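Local coordinates for WbbM protein (Klebsiella pneumoniae, PDB 6U4B) that probably acts as a bifunctional glycosyltransferase that polymerises O-antigen, working as a trimer and carrying bound magnesium, at residues 451-456 against 460-465; 494-499 against 511-516. All blocks are in the same frame, centred on the assembly; numbering follows the deposited sequence.

Interaction 1: 451-456 against 460-465; sequences GVMPAG and QKTLNM
Met-453, in the loop before helix 455-461, lays its terminal methyl against the hydroxyl of Thr-462. The first torsion sets CG between the backbone N and the carbonyl carbon (chi1 38°), a crowded position for a methionine; from there the chain runs out extended, so that the terminal CE, rather than the sulfur, arrives at the far segment. CE lies 3.2 Å from Thr-462 OG1, a close approach of a methyl to an oxygen, and the two side chains cross obliquely. On the threonine, a chi1 of -61° turns OG1 to the side of segment 451-456, where CE of Met-453 meets it, and leaves CG2 anti to the backbone N. That hydroxyl is hydrogen-bonded to OD1 of Asp-450, just before segment 451-456, so the same oxygen serves a carboxylate and also forms the surface on which the methionine methyl rests.

The second link is the regular helical one. Gln-460 N donates to Gly-456 O over 3.2 Å, the N-H...O angle being 151° and the donor tilted from the carbonyl plane; this i to i+4 bond ties the first turn of the helix to its last. The 3.7 Å approach of Gln-460 CB to Gly-456 O is a by-product of that bond, and the rest of the glutamine leads away from the contact.

Pro-454 occupies the N-cap position, and Asn-464, with positive phi, is where the chain leaves helical geometry. The contact thus belongs to a short helix, the Met-453 side chain reaching from the loop before it toward its C-terminal end. Tyr-458 of the same helix packs on both Met-453 and Leu-463. Ala-455 rests on Trp-503 in a loop, whereas Leu-463 and Met-465 lean on Asp-508 and Asn-511 of helix 505-513.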
# COMPACT_ATOMS: atom_id res chain seq x y z
N GLY A 451 40.07 18.80 28.47
CA GLY A 451 39.93 20.23 28.30
C GLY A 451 39.20 20.64 27.04
O GLY A 451 38.20 20.03 26.66
N VAL A 452 39.70 21.69 26.38
CA VAL A 452 39.13 22.20 25.14
C VAL A 452 40.28 22.53 24.20
O VAL A 452 41.15 23.34 24.54
CB VAL A 452 38.24 23.44 25.36
CG1 VAL A 452 37.91 24.09 24.03
CG2 VAL A 452 36.97 23.06 26.10
N MET A 453 40.28 21.92 23.02
CA MET A 453 41.35 22.11 22.05
C MET A 453 40.77 21.95 20.65
O MET A 453 39.67 21.42 20.49
CB MET A 453 42.48 21.10 22.28
CG MET A 453 42.01 19.71 22.68
SD MET A 453 43.38 18.62 23.09
CE MET A 453 42.54 17.39 24.09
N PRO A 454 41.48 22.43 19.63
CA PRO A 454 41.02 22.18 18.25
C PRO A 454 40.87 20.69 17.99
O PRO A 454 41.58 19.86 18.56
CB PRO A 454 42.14 22.79 17.39
CG PRO A 454 42.73 23.85 18.26
CD PRO A 454 42.65 23.33 19.67
N ALA A 455 39.92 20.36 17.11
CA ALA A 455 39.59 18.96 16.87
C ALA A 455 40.79 18.18 16.34
O ALA A 455 40.97 17.00 16.67
CB ALA A 455 38.42 18.86 15.89
N GLY A 456 41.63 18.83 15.52
CA GLY A 456 42.81 18.15 15.01
C GLY A 456 43.77 17.75 16.12
O GLY A 456 44.29 16.63 16.14
N GLN A 460 44.82 13.86 17.59
CA GLN A 460 46.20 13.38 17.67
C GLN A 460 46.61 13.04 19.10
O GLN A 460 47.30 12.04 19.33
CB GLN A 460 47.16 14.41 17.07
CG GLN A 460 47.46 14.19 15.60
CD GLN A 460 48.62 15.03 15.12
OE1 GLN A 460 48.59 16.25 15.18
NE2 GLN A 460 49.67 14.36 14.65
N LYS A 461 46.20 13.86 20.07
CA LYS A 461 46.65 13.69 21.45
C LYS A 461 45.76 12.73 22.23
O LYS A 461 46.23 11.74 22.79
CB LYS A 461 46.73 15.05 22.15
CG LYS A 461 47.62 16.06 21.45
CD LYS A 461 49.08 15.62 21.47
CE LYS A 461 49.96 16.61 20.72
NZ LYS A 461 49.83 17.99 21.25
N THR A 462 44.45 13.01 22.27
CA THR A 462 43.56 12.19 23.08
C THR A 462 43.27 10.85 22.42
O THR A 462 43.23 9.81 23.10
CB THR A 462 42.26 12.94 23.35
OG1 THR A 462 42.54 14.14 24.09
CG2 THR A 462 41.30 12.08 24.16
N LEU A 463 43.08 10.83 21.10
CA LEU A 463 42.75 9.60 20.39
C LEU A 463 43.98 8.88 19.85
O LEU A 463 43.84 7.76 19.35
CB LEU A 463 41.76 9.89 19.26
CG LEU A 463 40.43 10.54 19.66
CD1 LEU A 463 39.38 10.33 18.59
CD2 LEU A 463 39.94 10.03 21.01
N ASN A 464 45.16 9.49 19.95
CA ASN A 464 46.42 8.87 19.51
C ASN A 464 46.34 8.41 18.06
O ASN A 464 46.75 7.30 17.72
CB ASN A 464 46.81 7.72 20.44
CG ASN A 464 46.94 8.15 21.88
OD1 ASN A 464 46.16 7.73 22.74
ND2 ASN A 464 47.93 8.99 22.16
N MET A 465 45.81 9.27 17.20
CA MET A 465 45.74 9.02 15.76
C MET A 465 46.78 9.91 15.09
O MET A 465 46.64 11.13 15.08
CB MET A 465 44.33 9.31 15.23
CG MET A 465 43.24 8.46 15.86
SD MET A 465 41.64 8.67 15.05
CE MET A 465 41.25 10.35 15.50

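Interaction 2: 494-499 against 511-516; sequences MRVLKA and NKVFYS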
# COMPACT_ATOMS: atom_id res chain seq x y z
N MET A 494 36.78 -1.66 26.73
CA MET A 494 36.36 -1.37 28.09
C MET A 494 37.40 -0.55 28.83
O MET A 494 37.05 0.40 29.55
CB MET A 494 36.08 -2.68 28.84
CG MET A 494 34.91 -3.48 28.27
SD MET A 494 33.33 -2.60 28.35
CE MET A 494 33.19 -1.95 26.68
N ARG A 495 38.68 -0.89 28.67
CA ARG A 495 39.73 -0.13 29.33
C ARG A 495 39.70 1.34 28.91
O ARG A 495 39.78 2.23 29.76
CB ARG A 495 41.10 -0.75 29.03
CG ARG A 495 42.21 -0.24 29.94
CD ARG A 495 43.57 -0.64 29.40
NE ARG A 495 43.80 -0.12 28.05
CZ ARG A 495 44.30 1.09 27.80
NH1 ARG A 495 44.63 1.90 28.79
NH2 ARG A 495 44.47 1.48 26.54
N VAL A 496 39.56 1.59 27.61
CA VAL A 496 39.49 2.97 27.12
C VAL A 496 38.24 3.66 27.64
O VAL A 496 38.27 4.85 27.98
CB VAL A 496 39.56 2.98 25.58
CG1 VAL A 496 39.18 4.35 25.03
CG2 VAL A 496 40.95 2.59 25.11
N LEU A 497 37.12 2.94 27.71
CA LEU A 497 35.89 3.51 28.26
C LEU A 497 36.08 3.97 29.70
O LEU A 497 35.57 5.03 30.09
CB LEU A 497 34.76 2.48 28.16
CG LEU A 497 33.39 2.81 28.77
CD1 LEU A 497 32.71 3.95 28.01
CD2 LEU A 497 32.51 1.57 28.77
N LYS A 498 36.83 3.21 30.50
CA LYS A 498 37.06 3.58 31.89
C LYS A 498 37.87 4.85 32.02
O LYS A 498 37.63 5.66 32.93
CB LYS A 498 37.80 2.47 32.62
CG LYS A 498 37.15 1.11 32.60
CD LYS A 498 37.90 0.17 33.51
CE LYS A 498 38.08 0.77 34.89
NZ LYS A 498 39.08 0.05 35.71
N ALA A 499 38.84 5.05 31.13
CA ALA A 499 39.92 6.00 31.39
C ALA A 499 39.42 7.43 31.48
O ALA A 499 39.84 8.19 32.36
CB ALA A 499 40.99 5.87 30.31
N ASN A 511 37.38 4.93 17.34
CA ASN A 511 38.40 5.51 16.47
C ASN A 511 39.79 5.34 17.08
O ASN A 511 40.76 5.08 16.36
CB ASN A 511 38.10 6.98 16.22
CG ASN A 511 37.37 7.20 14.90
OD1 ASN A 511 37.99 7.27 13.85
ND2 ASN A 511 36.05 7.33 14.97
N LYS A 512 39.90 5.46 18.40
CA LYS A 512 41.18 5.29 19.06
C LYS A 512 41.62 3.83 19.04
O LYS A 512 42.77 3.52 18.70
CB LYS A 512 41.11 5.82 20.50
CG LYS A 512 42.27 5.39 21.39
CD LYS A 512 42.27 6.17 22.70
CE LYS A 512 43.16 5.51 23.75
NZ LYS A 512 44.57 5.34 23.31
N VAL A 513 40.72 2.91 19.40
CA VAL A 513 41.10 1.51 19.51
C VAL A 513 41.29 0.88 18.14
O VAL A 513 42.16 0.02 17.96
CB VAL A 513 40.07 0.75 20.37
CG1 VAL A 513 40.36 -0.75 20.36
CG2 VAL A 513 40.07 1.27 21.79
N PHE A 514 40.51 1.30 17.14
CA PHE A 514 40.58 0.69 15.82
C PHE A 514 41.53 1.43 14.88
O PHE A 514 41.58 1.10 13.69
CB PHE A 514 39.19 0.61 15.18
CG PHE A 514 38.16 -0.09 16.03
CD1 PHE A 514 38.53 -1.00 17.00
CD2 PHE A 514 36.80 0.17 15.85
CE1 PHE A 514 37.58 -1.64 17.78
CE2 PHE A 514 35.85 -0.47 16.62
CZ PHE A 514 36.24 -1.38 17.59
N TYR A 515 42.28 2.42 15.37
CA TYR A 515 43.12 3.23 14.49
C TYR A 515 44.11 2.37 13.72
O TYR A 515 44.74 1.47 14.29
CB TYR A 515 43.87 4.29 15.30
CG TYR A 515 44.69 5.20 14.41
CD1 TYR A 515 44.07 6.06 13.51
CD2 TYR A 515 46.08 5.20 14.46
CE1 TYR A 515 44.81 6.89 12.69
CE2 TYR A 515 46.83 6.03 13.64
CZ TYR A 515 46.19 6.87 12.76
OH TYR A 515 46.91 7.70 11.94
N SER A 516 44.24 2.65 12.43
CA SER A 516 45.07 1.92 11.47
C SER A 516 44.62 0.48 11.27
O SER A 516 45.35 -0.32 10.68
CB SER A 516 46.56 1.95 11.86
OG SER A 516 46.80 1.16 13.01
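Val-496 and Val-513 adopt nearly the same first torsion (chi1 167° and 173°), which in each places CG2 beside the backbone N and anti to the carbonyl carbon; these two methyls are the ones that meet, 3.7 Å apart. The two side chains point in roughly opposed directions and lie offset alongside one another, and Val-513 CG2 also comes within 4.2 Å of Val-496 CB. Lys-512 reaches the same valine with its aliphatic chain: CG leaves anti to the backbone N (chi1 166°) and the chain stays extended as far as CE, which lies 3.9 Å from Val-496 CG2. One methyl therefore packs against both neighbours on helix 505-513.

The bend comes only at the last torsion of the lysine, where NZ turns off to hydrogen-bond with Asn-464 OD1. Arg-495 NH2 lies 5.0 Å from Lys-512 NZ, a pair of like charges not in contact; Arg-495 is itself salt-bridged to Glu-492, which probably softens any repulsion.

A valine pair plus the lysine methylenes thus joins helix 489-499 to the C-terminal end of helix 505-513, closest in backbone at Val-496 and Val-513. Thr-489, Glu-492 and Leu-493 extend the surface under Val-513, and Ile-509 lies against Val-496 and Leu-497. Beyond Phe-514 the chain leads into strand 518-521, which runs parallel to strand 428-432 in the mixed sheet.

Interactions 1 and 2 follow one another along the chain, the first closing before the second opens, and their centres are 14 Å apart. All four segments fall within the glycosyltransferase family 8 sequence range, away from the magnesium site of Asp-406, Asp-408 and His-560. The end of helix 505-513 and the turn that follows it join them. Met-465 CG lies 3.5 Å from Tyr-515 CD1, the Lys-512 chain runs past the carbonyl oxygens of Thr-462 and Leu-463, and the probable Asn-464 OD1 to Lys-512 NZ bond (2.9 Å) is the polar tie. The two linked contacts, on the same side of the chain's centre, join three helices and their flanking turns.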